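Local coordinates for protein alpha-L-rhamnosidase (Aspergillus terreus, PDB 6GSZ) that probably hydrolyses terminal non-reducing alpha-L-rhamnose residues of alpha-L-rhamnosides, as a calcium-binding glycoside hydrolase, at residues 174-178 with 207-211; 497-501 with 512-516; 660-666 with 704-709. Where two conformers were deposited one is given. Residue numbers count along the deposited sequence, not the author numbering.

Contact 1 of 3, residues 174-178 with 207-211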
ATOM      1  N   GLY A 174      11.527   6.501   2.796  1.00  9.91           N
ATOM      2  CA  GLY A 174      10.821   5.232   2.742  1.00  9.45           C
ATOM      3  C   GLY A 174      11.798   4.092   2.474  1.00 10.31           C
ATOM      4  O   GLY A 174      13.037   4.303   2.522  1.00 11.15           O
ATOM      5  N   TRP A 175      11.275   2.897   2.244  1.00  9.86           N
ATOM      6  CA  TRP A 175      12.059   1.696   2.098  1.00  9.32           C
ATOM      7  C   TRP A 175      12.068   1.202   0.647  1.00 10.22           C
ATOM      8  O   TRP A 175      11.064   0.629   0.183  1.00 11.04           O
ATOM      9  CB  TRP A 175      11.596   0.589   3.045  1.00  9.29           C
ATOM     10  CG  TRP A 175      12.550  -0.559   3.119  1.00  9.41           C
ATOM     11  CD1 TRP A 175      13.796  -0.648   2.566  1.00 10.33           C
ATOM     12  CD2 TRP A 175      12.331  -1.801   3.806  1.00  9.09           C
ATOM     13  NE1 TRP A 175      14.385  -1.844   2.893  1.00 10.44           N
ATOM     14  CE2 TRP A 175      13.507  -2.574   3.646  1.00  9.77           C
ATOM     15  CE3 TRP A 175      11.271  -2.319   4.552  1.00 10.20           C
ATOM     16  CZ2 TRP A 175      13.652  -3.825   4.229  1.00  9.99           C
ATOM     17  CZ3 TRP A 175      11.397  -3.571   5.104  1.00 10.67           C
ATOM     18  CH2 TRP A 175      12.590  -4.299   4.967  1.00 11.63           C
ATOM     19  N   GLN A 176      13.160   1.459  -0.078  1.00  9.90           N
ATOM     20  CA  GLN A 176      13.411   0.908  -1.415  1.00  9.87           C
ATOM     21  C   GLN A 176      14.454  -0.213  -1.270  1.00  9.38           C
ATOM     22  O   GLN A 176      15.180  -0.268  -0.265  1.00  9.82           O
ATOM     23  CB  GLN A 176      13.879   1.990  -2.399  1.00 11.00           C
ATOM     24  CG  GLN A 176      12.834   3.096  -2.598  1.00 11.51           C
ATOM     25  CD  GLN A 176      12.928   4.223  -1.584  1.00 11.64           C
ATOM     26  OE1 GLN A 176      14.028   4.781  -1.361  1.00 11.07           O
ATOM     27  NE2 GLN A 176      11.821   4.633  -0.963  1.00 10.99           N
ATOM     28  N   SER A 177      14.645  -0.974  -2.339  1.00 10.22           N
ATOM     29  CA  SER A 177      15.767  -1.875  -2.498  1.00 10.49           C
ATOM     30  C   SER A 177      16.938  -0.953  -2.859  1.00 10.32           C
ATOM     31  O   SER A 177      17.335  -0.840  -4.008  1.00 11.26           O
ATOM     32  CB  SER A 177      15.505  -2.926  -3.553  1.00 10.88           C
ATOM     33  OG  SER A 177      14.453  -3.796  -3.142  1.00 11.56           O
ATOM     34  N   TYR A 178      17.539  -0.361  -1.802  1.00 10.48           N
ATOM     35  CA  TYR A 178      18.387   0.833  -1.970  1.00 10.62           C
ATOM     36  C   TYR A 178      19.620   0.569  -2.833  1.00 11.26           C
ATOM     37  O   TYR A 178      20.111   1.521  -3.461  1.00 14.73           O
ATOM     38  CB  TYR A 178      18.898   1.337  -0.625  1.00 10.66           C
ATOM     39  CG  TYR A 178      17.838   1.730   0.358  1.00  9.36           C
ATOM     40  CD1 TYR A 178      17.006   2.820   0.145  1.00 10.05           C
ATOM     41  CD2 TYR A 178      17.680   1.038   1.548  1.00  9.46           C
ATOM     42  CE1 TYR A 178      16.105   3.242   1.110  1.00  9.55           C
ATOM     43  CE2 TYR A 178      16.780   1.428   2.518  1.00  9.08           C
ATOM     44  CZ  TYR A 178      15.966   2.528   2.305  1.00  9.51           C
ATOM     45  OH  TYR A 178      15.093   2.916   3.298  1.00 10.63           O
ATOM     46  N   GLY A 207      16.543   4.342  10.216  1.00  9.59           N
ATOM     47  CA  GLY A 207      15.510   3.703   9.420  1.00  9.41           C
ATOM     48  C   GLY A 207      15.832   2.256   9.099  1.00 10.54           C
ATOM     49  O   GLY A 207      16.263   1.456   9.935  1.00 11.74           O
ATOM     50  N   TRP A 208      15.420   1.879   7.888  1.00 10.13           N
ATOM     51  CA  TRP A 208      15.679   0.584   7.308  1.00 10.30           C
ATOM     52  C   TRP A 208      17.103   0.453   6.767  1.00 10.01           C
ATOM     53  O   TRP A 208      17.614  -0.659   6.610  1.00 11.09           O
ATOM     54  CB  TRP A 208      14.666   0.332   6.166  1.00  9.99           C
ATOM     55  CG  TRP A 208      13.225   0.312   6.575  1.00 11.02           C
ATOM     56  CD1 TRP A 208      12.528  -0.759   7.055  1.00 11.83           C
ATOM     57  CD2 TRP A 208      12.291   1.408   6.537  1.00 10.01           C
ATOM     58  NE1 TRP A 208      11.218  -0.417   7.282  1.00 12.06           N
ATOM     59  CE2 TRP A 208      11.039   0.896   6.941  1.00 10.05           C
ATOM     60  CE3 TRP A 208      12.365   2.739   6.112  1.00 11.34           C
ATOM     61  CZ2 TRP A 208       9.899   1.685   6.992  1.00 10.92           C
ATOM     62  CZ3 TRP A 208      11.221   3.513   6.131  1.00 12.39           C
ATOM     63  CH2 TRP A 208       9.998   2.983   6.549  1.00 11.95           C
ATOM     64  N   TYR A 209      17.707   1.596   6.370  1.00 10.02           N
ATOM     65  CA  TYR A 209      19.022   1.577   5.697  1.00 10.29           C
ATOM     66  C   TYR A 209      20.094   0.905   6.586  1.00 10.14           C
ATOM     67  O   TYR A 209      20.885   0.076   6.130  1.00 11.15           O
ATOM     68  CB  TYR A 209      19.420   3.013   5.300  1.00 10.07           C
ATOM     69  CG  TYR A 209      20.494   3.074   4.242  1.00 10.83           C
ATOM     70  CD1 TYR A 209      21.845   3.032   4.579  1.00 12.89           C
ATOM     71  CD2 TYR A 209      20.153   3.117   2.906  1.00 13.00           C
ATOM     72  CE1 TYR A 209      22.824   3.031   3.598  1.00 14.15           C
ATOM     73  CE2 TYR A 209      21.121   3.154   1.930  1.00 13.62           C
ATOM     74  CZ  TYR A 209      22.450   3.113   2.268  1.00 14.59           C
ATOM     75  OH  TYR A 209      23.402   3.092   1.289  1.00 20.24           O
ATOM     76  N   SER A 210      20.104   1.281   7.860  1.00 10.02           N
ATOM     77  CA  SER A 210      21.074   0.741   8.823  1.00  9.63           C
ATOM     78  C   SER A 210      20.446   0.196  10.112  1.00 10.77           C
ATOM     79  O   SER A 210      21.210  -0.309  10.942  1.00 11.26           O
ATOM     80  CB  SER A 210      22.203   1.695   9.122  1.00 11.64           C
ATOM     81  OG  SER A 210      21.710   2.890   9.689  1.00 11.93           O
ATOM     82  N   GLY A 211      19.140   0.336  10.346  1.00 10.54           N
ATOM     83  CA  GLY A 211      18.537  -0.172  11.531  1.00 11.59           C
ATOM     84  C   GLY A 211      18.449  -1.686  11.599  1.00 10.43           C
ATOM     85  O   GLY A 211      18.691  -2.405  10.637  1.00 11.19           O
TER
HETATM   86  O   HOH W   1      15.915   3.991   5.725  1.00 11.31           O
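Two indoles, one from each segment, fill the hollow between loop 174-178 and the short, weakly bonded helix at 207-210. The six-membered ring of W175 lies over the five-membered ring of W208 in an offset stack, centroids 4.2 Å apart and planes at 14°, with W175 CE3 only 3.2 Å from W208 CD1. The offset turns each CB into a bump on the other's flat face: two CH-pi contacts form, W208 CB lying 3.7 Å from the centroid of the W175 five-membered ring and W175 CB 3.9 Å from that of W208. G174 suits the edge of this hollow, since at its backbone angles a CB would jam against the preceding carbonyl; its C lies 3.7 Å from W208 CZ3. Y178 curls the loop back on itself, its OH donating to G174 O at 2.6 Å, and offers a ring face to Y209, with CD2 to CD2 at 3.5 Å and the rings oblique. Water 1 plugs the remaining gap, donating to Y178 OH (2.8 Å) and accepting from Y209 N (3.1 Å). Within the galactose-binding-like domain, distinct from the immunoglobulin-like one at the chain's start, the contact joins the loop between strands 164-165 and 182-188 to the helix that follows strand 196-205; Y223 meets Y178 edge-to-face, while S177 turns to D497 and E501 on helix 488-503.

Contact 2 of 3, residues 497-501 with 512-516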
ATOM      1  N   ASP A 497      11.348  -2.801  -7.712  1.00  9.64           N
ATOM      2  CA  ASP A 497      12.287  -3.434  -6.759  1.00 10.31           C
ATOM      3  C   ASP A 497      12.170  -4.948  -6.850  1.00 10.33           C
ATOM      4  O   ASP A 497      13.182  -5.674  -6.830  1.00 11.50           O
ATOM      5  CB  ASP A 497      12.092  -2.903  -5.345  1.00 10.83           C
ATOM      6  CG  ASP A 497      12.562  -1.461  -5.188  1.00 11.81           C
ATOM      7  OD1 ASP A 497      13.212  -0.926  -6.139  1.00 11.57           O
ATOM      8  OD2 ASP A 497      12.273  -0.892  -4.090  1.00 11.40           O
ATOM      9  N   ALA A 498      10.924  -5.452  -7.011  1.00  9.75           N
ATOM     10  CA  ALA A 498      10.747  -6.895  -7.104  1.00 10.12           C
ATOM     11  C   ALA A 498      11.589  -7.418  -8.290  1.00 10.24           C
ATOM     12  O   ALA A 498      12.250  -8.456  -8.202  1.00 10.66           O
ATOM     13  CB  ALA A 498       9.282  -7.242  -7.263  1.00 10.93           C
ATOM     14  N   ARG A 499      11.511  -6.717  -9.442  1.00  9.86           N
ATOM     15  CA  ARG A 499      12.221  -7.094 -10.641  1.00 10.29           C
ATOM     16  C   ARG A 499      13.744  -7.063 -10.386  1.00 10.27           C
ATOM     17  O   ARG A 499      14.450  -7.995 -10.763  1.00 12.00           O
ATOM     18  CB  ARG A 499      11.799  -6.191 -11.806  1.00 11.41           C
ATOM     19  CG  ARG A 499      12.549  -6.433 -13.100  1.00 11.44           C
ATOM     20  CD  ARG A 499      12.457  -7.882 -13.546  1.00 11.13           C
ATOM     21  NE  ARG A 499      12.886  -8.023 -14.919  1.00 13.06           N
ATOM     22  CZ  ARG A 499      13.202  -9.187 -15.514  1.00 11.95           C
ATOM     23  NH1 ARG A 499      13.129 -10.315 -14.806  1.00 12.02           N
ATOM     24  NH2 ARG A 499      13.545  -9.173 -16.800  1.00 14.33           N
ATOM     25  N   SER A 500      14.255  -5.961  -9.819  1.00 10.16           N
ATOM     26  CA  SER A 500      15.684  -5.860  -9.543  1.00 10.91           C
ATOM     27  C   SER A 500      16.171  -7.010  -8.641  1.00 10.14           C
ATOM     28  O   SER A 500      17.246  -7.626  -8.933  1.00 12.26           O
ATOM     29  CB  SER A 500      16.000  -4.527  -8.875  1.00 12.48           C
ATOM     30  OG  SER A 500      15.757  -3.421  -9.741  1.00 13.29           O
ATOM     31  N   GLU A 501      15.382  -7.317  -7.607  1.00 10.20           N
ATOM     32  CA  GLU A 501      15.735  -8.351  -6.679  1.00 10.43           C
ATOM     33  C   GLU A 501      15.772  -9.708  -7.388  1.00 10.31           C
ATOM     34  O   GLU A 501      16.678 -10.538  -7.190  1.00 12.16           O
ATOM     35  CB  GLU A 501      14.798  -8.349  -5.475  1.00 10.80           C
ATOM     36  CG  GLU A 501      14.889  -7.099  -4.605  1.00 11.06           C
ATOM     37  CD  GLU A 501      15.996  -6.973  -3.589  1.00 11.99           C
ATOM     38  OE1 GLU A 501      16.993  -7.688  -3.736  1.00 13.86           O
ATOM     39  OE2 GLU A 501      15.752  -6.168  -2.662  1.00 12.16           O
ATOM     40  N   VAL A 512      10.522 -11.763   0.467  1.00 10.33           N
ATOM     41  CA  VAL A 512      10.162 -10.394   0.803  1.00 10.48           C
ATOM     42  C   VAL A 512      10.932  -9.409  -0.066  1.00  9.63           C
ATOM     43  O   VAL A 512      12.048  -9.689  -0.487  1.00 10.63           O
ATOM     44  CB  VAL A 512      10.377 -10.049   2.288  1.00 10.41           C
ATOM     45  CG1 VAL A 512       9.696 -11.081   3.171  1.00 11.32           C
ATOM     46  CG2 VAL A 512      11.843  -9.914   2.703  1.00 11.89           C
ATOM     47  N   ILE A 513      10.268  -8.283  -0.350  1.00  9.39           N
ATOM     48  CA  ILE A 513      10.809  -7.218  -1.178  1.00  9.09           C
ATOM     49  C   ILE A 513      10.550  -5.902  -0.475  1.00  9.19           C
ATOM     50  O   ILE A 513       9.392  -5.542  -0.185  1.00 10.20           O
ATOM     51  CB  ILE A 513      10.118  -7.157  -2.539  1.00  9.24           C
ATOM     52  CG1 ILE A 513      10.180  -8.485  -3.302  1.00 13.38           C
ATOM     53  CG2 ILE A 513      10.629  -6.003  -3.375  1.00 10.62           C
ATOM     54  CD1 ILE A 513      11.563  -8.934  -3.788  1.00 11.80           C
ATOM     55  N   PRO A 514      11.590  -5.084  -0.181  1.00 10.19           N
ATOM     56  CA  PRO A 514      13.019  -5.363  -0.431  1.00  9.46           C
ATOM     57  C   PRO A 514      13.545  -6.616   0.284  1.00  8.91           C
ATOM     58  O   PRO A 514      13.025  -7.004   1.357  1.00 10.29           O
ATOM     59  CB  PRO A 514      13.701  -4.129   0.173  1.00 10.01           C
ATOM     60  CG  PRO A 514      12.654  -3.010   0.013  1.00 11.07           C
ATOM     61  CD  PRO A 514      11.355  -3.730   0.338  1.00 10.38           C
ATOM     62  N   ASN A 515      14.500  -7.262  -0.371  1.00 10.46           N
ATOM     63  CA  ASN A 515      14.991  -8.542   0.093  1.00 11.64           C
ATOM     64  C   ASN A 515      16.127  -8.340   1.124  1.00 12.72           C
ATOM     65  O   ASN A 515      17.229  -7.985   0.729  1.00 14.89           O
ATOM     66  CB  ASN A 515      15.467  -9.377  -1.082  1.00 11.72           C
ATOM     67  CG  ASN A 515      16.118 -10.671  -0.655  1.00 12.84           C
ATOM     68  OD1 ASN A 515      15.744 -11.200   0.396  1.00 13.41           O
ATOM     69  ND2 ASN A 515      16.997 -11.200  -1.526  1.00 15.00           N
ATOM     70  N   ILE A 516      15.860  -8.709   2.380  1.00 11.94           N
ATOM     71  CA  ILE A 516      16.853  -8.624   3.449  1.00 12.67           C
ATOM     72  C   ILE A 516      17.496  -9.981   3.705  1.00 15.13           C
ATOM     73  O   ILE A 516      18.311 -10.078   4.602  1.00 18.83           O
ATOM     74  CB  ILE A 516      16.231  -8.072   4.747  1.00 14.82           C
ATOM     75  CG1 ILE A 516      15.048  -8.919   5.244  1.00 16.07           C
ATOM     76  CG2 ILE A 516      15.865  -6.633   4.525  1.00 18.14           C
ATOM     77  CD1 ILE A 516      14.686  -8.772   6.699  1.00 18.27           C
TER
HETATM   78  O   HOH W   2      18.642  -7.561  -1.593  1.00 14.32           O
HETATM   79  O   HOH W   3      17.824 -10.402  -4.565  1.00 17.94           O
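I513 lays its branched side chain along one turn of the helix, overlapping D497, A498 and E501. Its CG2 methyl rests 3.7 Å from A498 N and 3.9 Å from D497 C, its CG1 is 4.2 Å from A498 CB, and its CD1 reaches to 3.7 Å from E501 CB. A small alanine suits this spot because it lets the backbones close to 5.9 Å between the CA atoms of A498 and I513. Beyond this apolar patch the contact turns polar. E501 OE2 accepts a nearly linear hydrogen bond from N515 N, 2.8 Å long, so the glutamate gives this NH, in a segment without regular secondary structure, an acceptor. P514, preceded by a cis peptide bond, has no NH to satisfy, and its CA packs 3.6 Å from E501 OE2. Water 2 lies 2.7 Å from E501 OE1 and 2.8 Å from N515 O, while water 3 sits 3.0 Å from E501 OE1 and accepts from N515 ND2 at 3.2 Å. The side-chain amide of N515 is held by H517 N (at OD1) and G518 O (at ND2), and D497 forms a salt bridge with R181. The two segments belong to the six-hairpin catalytic domain, where helix 488-503 packs on the connection leading to helix 530-542. Because E501 OE2 receives both N515 N and the hydroxyl of S177, and OE1 faces water, this buried side chain is consistent with a charged carboxylate paid for by donors, beside a patch that needs none.

Contact 3 of 3, residues 660-666 with 704-709. With CA (calcium ion), chain Q; MAN (alpha-D-mannopyranose), chain C.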
ATOM      1  N   ALA A 660     -11.492 -25.416  -4.214  1.00 13.80           N
ATOM      2  CA  ALA A 660     -11.679 -24.044  -4.720  1.00 12.97           C
ATOM      3  C   ALA A 660     -10.657 -23.727  -5.822  1.00 13.81           C
ATOM      4  O   ALA A 660     -10.966 -23.082  -6.829  1.00 13.59           O
ATOM      5  CB  ALA A 660     -11.594 -23.036  -3.610  1.00 14.87           C
ATOM      6  N   LEU A 661      -9.400 -24.142  -5.637  1.00 13.41           N
ATOM      7  CA  LEU A 661      -8.378 -23.780  -6.643  1.00 12.80           C
ATOM      8  C   LEU A 661      -8.666 -24.350  -8.030  1.00 11.93           C
ATOM      9  O   LEU A 661      -8.663 -23.566  -9.001  1.00 12.88           O
ATOM     10  CB  LEU A 661      -6.973 -24.118  -6.145  1.00 12.93           C
ATOM     11  CG  LEU A 661      -6.534 -23.434  -4.864  1.00 13.45           C
ATOM     12  CD1 LEU A 661      -5.116 -23.833  -4.502  1.00 14.57           C
ATOM     13  CD2 LEU A 661      -6.651 -21.918  -4.981  1.00 13.42           C
ATOM     14  N   PRO A 662      -8.867 -25.679  -8.204  1.00 12.78           N
ATOM     15  CA  PRO A 662      -9.180 -26.151  -9.547  1.00 12.71           C
ATOM     16  C   PRO A 662     -10.523 -25.630 -10.098  1.00 13.80           C
ATOM     17  O   PRO A 662     -10.646 -25.500 -11.293  1.00 14.21           O
ATOM     18  CB  PRO A 662      -9.134 -27.675  -9.392  1.00 12.95           C
ATOM     19  CG  PRO A 662      -9.483 -27.893  -7.938  1.00 13.60           C
ATOM     20  CD  PRO A 662      -8.763 -26.779  -7.220  1.00 12.95           C
ATOM     21  N   LEU A 663     -11.474 -25.279  -9.232  1.00 13.55           N
ATOM     22  CA  LEU A 663     -12.697 -24.655  -9.688  1.00 14.16           C
ATOM     23  C   LEU A 663     -12.422 -23.253 -10.230  1.00 14.50           C
ATOM     24  O   LEU A 663     -12.854 -22.902 -11.329  1.00 16.18           O
ATOM     25  CB  LEU A 663     -13.726 -24.618  -8.560  1.00 14.06           C
ATOM     26  CG  LEU A 663     -14.364 -25.973  -8.233  1.00 13.41           C
ATOM     27  CD1 LEU A 663     -15.168 -25.881  -6.940  1.00 15.65           C
ATOM     28  CD2 LEU A 663     -15.238 -26.446  -9.381  1.00 14.39           C
ATOM     29  N   TYR A 664     -11.688 -22.426  -9.486  1.00 13.57           N
ATOM     30  CA  TYR A 664     -11.480 -21.048  -9.935  1.00 12.36           C
ATOM     31  C   TYR A 664     -10.551 -21.008 -11.157  1.00 11.81           C
ATOM     32  O   TYR A 664     -10.701 -20.139 -12.048  1.00 13.88           O
ATOM     33  CB  TYR A 664     -10.883 -20.200  -8.808  1.00 13.50           C
ATOM     34  CG  TYR A 664     -11.017 -18.733  -9.066  1.00 15.76           C
ATOM     35  CD1 TYR A 664     -12.249 -18.125  -9.006  1.00 17.45           C
ATOM     36  CD2 TYR A 664      -9.924 -17.975  -9.452  1.00 18.00           C
ATOM     37  CE1 TYR A 664     -12.397 -16.784  -9.309  1.00 18.11           C
ATOM     38  CE2 TYR A 664     -10.052 -16.632  -9.757  1.00 18.94           C
ATOM     39  CZ  TYR A 664     -11.298 -16.033  -9.660  1.00 17.33           C
ATOM     40  OH  TYR A 664     -11.494 -14.730  -9.973  1.00 21.44           O
ATOM     41  N   PHE A 665      -9.561 -21.920 -11.184  1.00 12.48           N
ATOM     42  CA  PHE A 665      -8.560 -21.953 -12.239  1.00 13.43           C
ATOM     43  C   PHE A 665      -8.987 -22.811 -13.448  1.00 13.55           C
ATOM     44  O   PHE A 665      -8.231 -22.925 -14.416  1.00 14.25           O
ATOM     45  CB  PHE A 665      -7.206 -22.411 -11.683  1.00 13.56           C
ATOM     46  CG  PHE A 665      -6.586 -21.536 -10.604  1.00 13.64           C
ATOM     47  CD1 PHE A 665      -6.883 -20.190 -10.457  1.00 13.09           C
ATOM     48  CD2 PHE A 665      -5.698 -22.107  -9.721  1.00 13.79           C
ATOM     49  CE1 PHE A 665      -6.283 -19.426  -9.464  1.00 13.90           C
ATOM     50  CE2 PHE A 665      -5.113 -21.362  -8.714  1.00 14.19           C
ATOM     51  CZ  PHE A 665      -5.415 -20.029  -8.591  1.00 15.00           C
ATOM     52  N   ASP A 666     -10.187 -23.400 -13.377  1.00 13.70           N
ATOM     53  CA  ASP A 666     -10.825 -24.140 -14.506  1.00 15.16           C
ATOM     54  C   ASP A 666      -9.945 -25.330 -14.932  1.00 14.73           C
ATOM     55  O   ASP A 666      -9.600 -25.505 -16.105  1.00 16.42           O
ATOM     56  CB  ASP A 666     -11.148 -23.204 -15.677  1.00 16.22           C
ATOM     57  CG  ASP A 666     -12.178 -22.141 -15.375  1.00 20.37           C
ATOM     58  OD1 ASP A 666     -13.254 -22.494 -14.842  1.00 28.12           O
ATOM     59  OD2 ASP A 666     -11.927 -20.972 -15.725  1.00 37.08           O
ATOM     60  N   HIS A 704     -15.347 -15.800  -4.541  1.00 12.76           N
ATOM     61  CA  HIS A 704     -15.441 -15.645  -5.981  1.00 13.62           C
ATOM     62  C   HIS A 704     -15.672 -16.992  -6.649  1.00 13.29           C
ATOM     63  O   HIS A 704     -16.380 -17.064  -7.670  1.00 14.54           O
ATOM     64  CB  HIS A 704     -14.214 -14.962  -6.565  1.00 14.05           C
ATOM     65  CG  HIS A 704     -14.075 -13.580  -6.053  1.00 13.03           C
ATOM     66  ND1 HIS A 704     -15.019 -12.611  -6.306  1.00 15.87           N
ATOM     67  CD2 HIS A 704     -13.143 -13.014  -5.252  1.00 15.13           C
ATOM     68  CE1 HIS A 704     -14.654 -11.483  -5.705  1.00 13.50           C
ATOM     69  NE2 HIS A 704     -13.515 -11.715  -5.037  1.00 14.18           N
ATOM     70  N   THR A 705     -15.112 -18.057  -6.085  1.00 12.82           N
ATOM     71  CA  THR A 705     -15.259 -19.380  -6.632  1.00 12.92           C
ATOM     72  C   THR A 705     -16.717 -19.814  -6.466  1.00 13.21           C
ATOM     73  O   THR A 705     -17.359 -20.352  -7.402  1.00 14.31           O
ATOM     74  CB  THR A 705     -14.322 -20.390  -5.963  1.00 14.78           C
ATOM     75  OG1 THR A 705     -12.958 -19.998  -6.171  1.00 15.55           O
ATOM     76  CG2 THR A 705     -14.532 -21.793  -6.490  1.00 14.54           C
ATOM     77  N   LEU A 706     -17.275 -19.620  -5.263  1.00 13.63           N
ATOM     78  CA  LEU A 706     -18.637 -20.041  -5.003  1.00 14.54           C
ATOM     79  C   LEU A 706     -19.592 -19.247  -5.889  1.00 14.58           C
ATOM     80  O   LEU A 706     -20.520 -19.822  -6.499  1.00 14.84           O
ATOM     81  CB  LEU A 706     -18.963 -19.894  -3.508  1.00 15.27           C
ATOM     82  CG  LEU A 706     -18.294 -20.935  -2.619  1.00 16.28           C
ATOM     83  CD1 LEU A 706     -18.304 -20.467  -1.177  1.00 19.10           C
ATOM     84  CD2 LEU A 706     -18.986 -22.280  -2.752  1.00 18.15           C
ATOM     85  N   SER A 707     -19.398 -17.945  -6.020  1.00 14.25           N
ATOM     86  CA  SER A 707     -20.267 -17.121  -6.869  1.00 14.46           C
ATOM     87  C   SER A 707     -20.141 -17.522  -8.345  1.00 14.37           C
ATOM     88  O   SER A 707     -21.137 -17.522  -9.068  1.00 15.64           O
ATOM     89  CB  SER A 707     -19.967 -15.650  -6.677  1.00 14.41           C
ATOM     90  OG  SER A 707     -20.304 -15.253  -5.355  1.00 15.43           O
ATOM     91  N   LYS A 708     -18.955 -17.902  -8.815  1.00 15.48           N
ATOM     92  CA  LYS A 708     -18.717 -18.326 -10.198  1.00 15.94           C
ATOM     93  C   LYS A 708     -19.649 -19.497 -10.546  1.00 17.19           C
ATOM     94  O   LYS A 708     -20.113 -19.592 -11.699  1.00 18.86           O
ATOM     95  CB  LYS A 708     -17.250 -18.745 -10.359  1.00 17.23           C
ATOM     96  CG  LYS A 708     -16.860 -19.356 -11.700  1.00 18.77           C
ATOM     97  CD  LYS A 708     -15.373 -19.624 -11.774  1.00 22.21           C
ATOM     98  CE  LYS A 708     -14.932 -20.235 -13.090  1.00 24.99           C
ATOM     99  NZ  LYS A 708     -13.463 -20.150 -13.241  1.00 30.12           N
ATOM    100  N   TYR A 709     -19.978 -20.331  -9.550  1.00 15.09           N
ATOM    101  CA  TYR A 709     -20.818 -21.540  -9.731  0.50 15.98           C
ATOM    102  C   TYR A 709     -22.229 -21.367  -9.181  1.00 17.56           C
ATOM    103  O   TYR A 709     -22.975 -22.369  -9.010  1.00 21.63           O
ATOM    104  CB  TYR A 709     -20.113 -22.747  -9.111  0.50 17.54           C
ATOM    105  CG  TYR A 709     -19.163 -23.283 -10.129  0.50 17.64           C
ATOM    106  CD1 TYR A 709     -19.633 -24.058 -11.170  0.50 19.82           C
ATOM    107  CD2 TYR A 709     -17.850 -22.866 -10.157  0.50 18.92           C
ATOM    108  CE1 TYR A 709     -18.791 -24.499 -12.172  0.50 19.57           C
ATOM    109  CE2 TYR A 709     -16.992 -23.288 -11.152  0.50 17.27           C
ATOM    110  CZ  TYR A 709     -17.464 -24.115 -12.156  0.50 17.99           C
ATOM    111  OH  TYR A 709     -16.622 -24.498 -13.137  0.50 18.58           O
TER
HETATM  112 CA    CA Q 935      -8.990 -25.166 -18.326  0.50 32.59          CA
HETATM  113  C1  MAN C   5     -12.934 -23.978 -20.320  0.70 36.65           C
HETATM  114  C2  MAN C   5     -11.449 -24.388 -20.211  0.70 36.99           C
HETATM  115  C3  MAN C   5     -11.442 -25.944 -20.152  0.70 41.05           C
HETATM  116  C4  MAN C   5     -12.437 -26.511 -19.110  0.70 40.35           C
HETATM  117  C5  MAN C   5     -13.841 -25.928 -19.317  0.70 40.56           C
HETATM  118  C6  MAN C   5     -14.887 -26.457 -18.323  0.70 43.94           C
HETATM  119  O2  MAN C   5     -10.668 -23.703 -19.141  0.70 35.22           O
HETATM  120  O3  MAN C   5     -10.086 -26.423 -19.951  0.70 40.95           O
HETATM  121  O4  MAN C   5     -12.599 -27.941 -19.197  0.70 47.78           O
HETATM  122  O5  MAN C   5     -13.732 -24.508 -19.240  0.70 37.36           O
HETATM  123  O6  MAN C   5     -14.415 -26.402 -16.969  0.70 53.21           O
HETATM  124  O   HOH W   4     -14.113 -24.523 -13.123  0.50 19.57           O
HETATM  125  O   HOH W   5     -12.485 -17.861 -12.718  1.00 43.47           O
HETATM  126  O   HOH W   6      -8.319 -23.194 -17.307  1.00 28.43           O
HETATM  127  O   HOH W   7      -8.307 -23.808 -20.261  1.00 45.06           O
HETATM  128  O   HOH W   8      -7.092 -25.804 -18.785  1.00 44.32           O
HETATM  129  O   HOH W   9      -9.445 -27.809 -17.718  1.00 27.26           O
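K708 stretches its all-trans chain far enough to reach the partly negative C-terminal end of helix 656-664. Its NZ forms a salt bridge with D666, weak hydrogen bonds running to D666 OD1 (2.8 Å) and OD2 (3.0 Å), Y664 O (3.0 Å) and L663 O (3.4 Å); water 5 accepts too (2.5 Å), so three protons are shared among five acceptors. Water 4 donates to L663 O (2.7 Å) and D666 OD1 (2.8 Å) and accepts from Y709 OH (2.5 Å). D666 closes the helix in a Schellman motif, and its O binds calcium at 2.3 Å with mannose O2 and O3 and four waters, joining protein to glycan. T705 CG2 packs 3.6 Å from L663 CB; its OG1 bonds to L701 O, Y664 OH to R479 and H704 NE2 to S769. The 660-664 and 704-708 axes cross at 53°, 9.5 Å apart; L661 and F665 touch helix 598-619, L706 and Y709 helix 671-687, though Y709 CE2 is also 4.0 Å from L663 CD2.

Contacts 1 and 2 form one junction, their centres 12 Å apart: S177 OG lies 2.7 Å from E501 OE2 and S177 N 2.9 Å from D497 OD2, both probable hydrogen bonds, so the galactose-binding-like domain's loop docks directly on a helix of the catalytic domain. Contact 2 reaches toward the sugar pocket: V512 touches W470, one of the residues around the bound glucose. Contact 3 shares the catalytic domain with contact 2 but stands apart, about 31 Å away between centres and 40 Å from contact 1, on the other side of the chain's centre from contact 1. There the helix end meets a calcium ion that also binds mannose of an attached glycan.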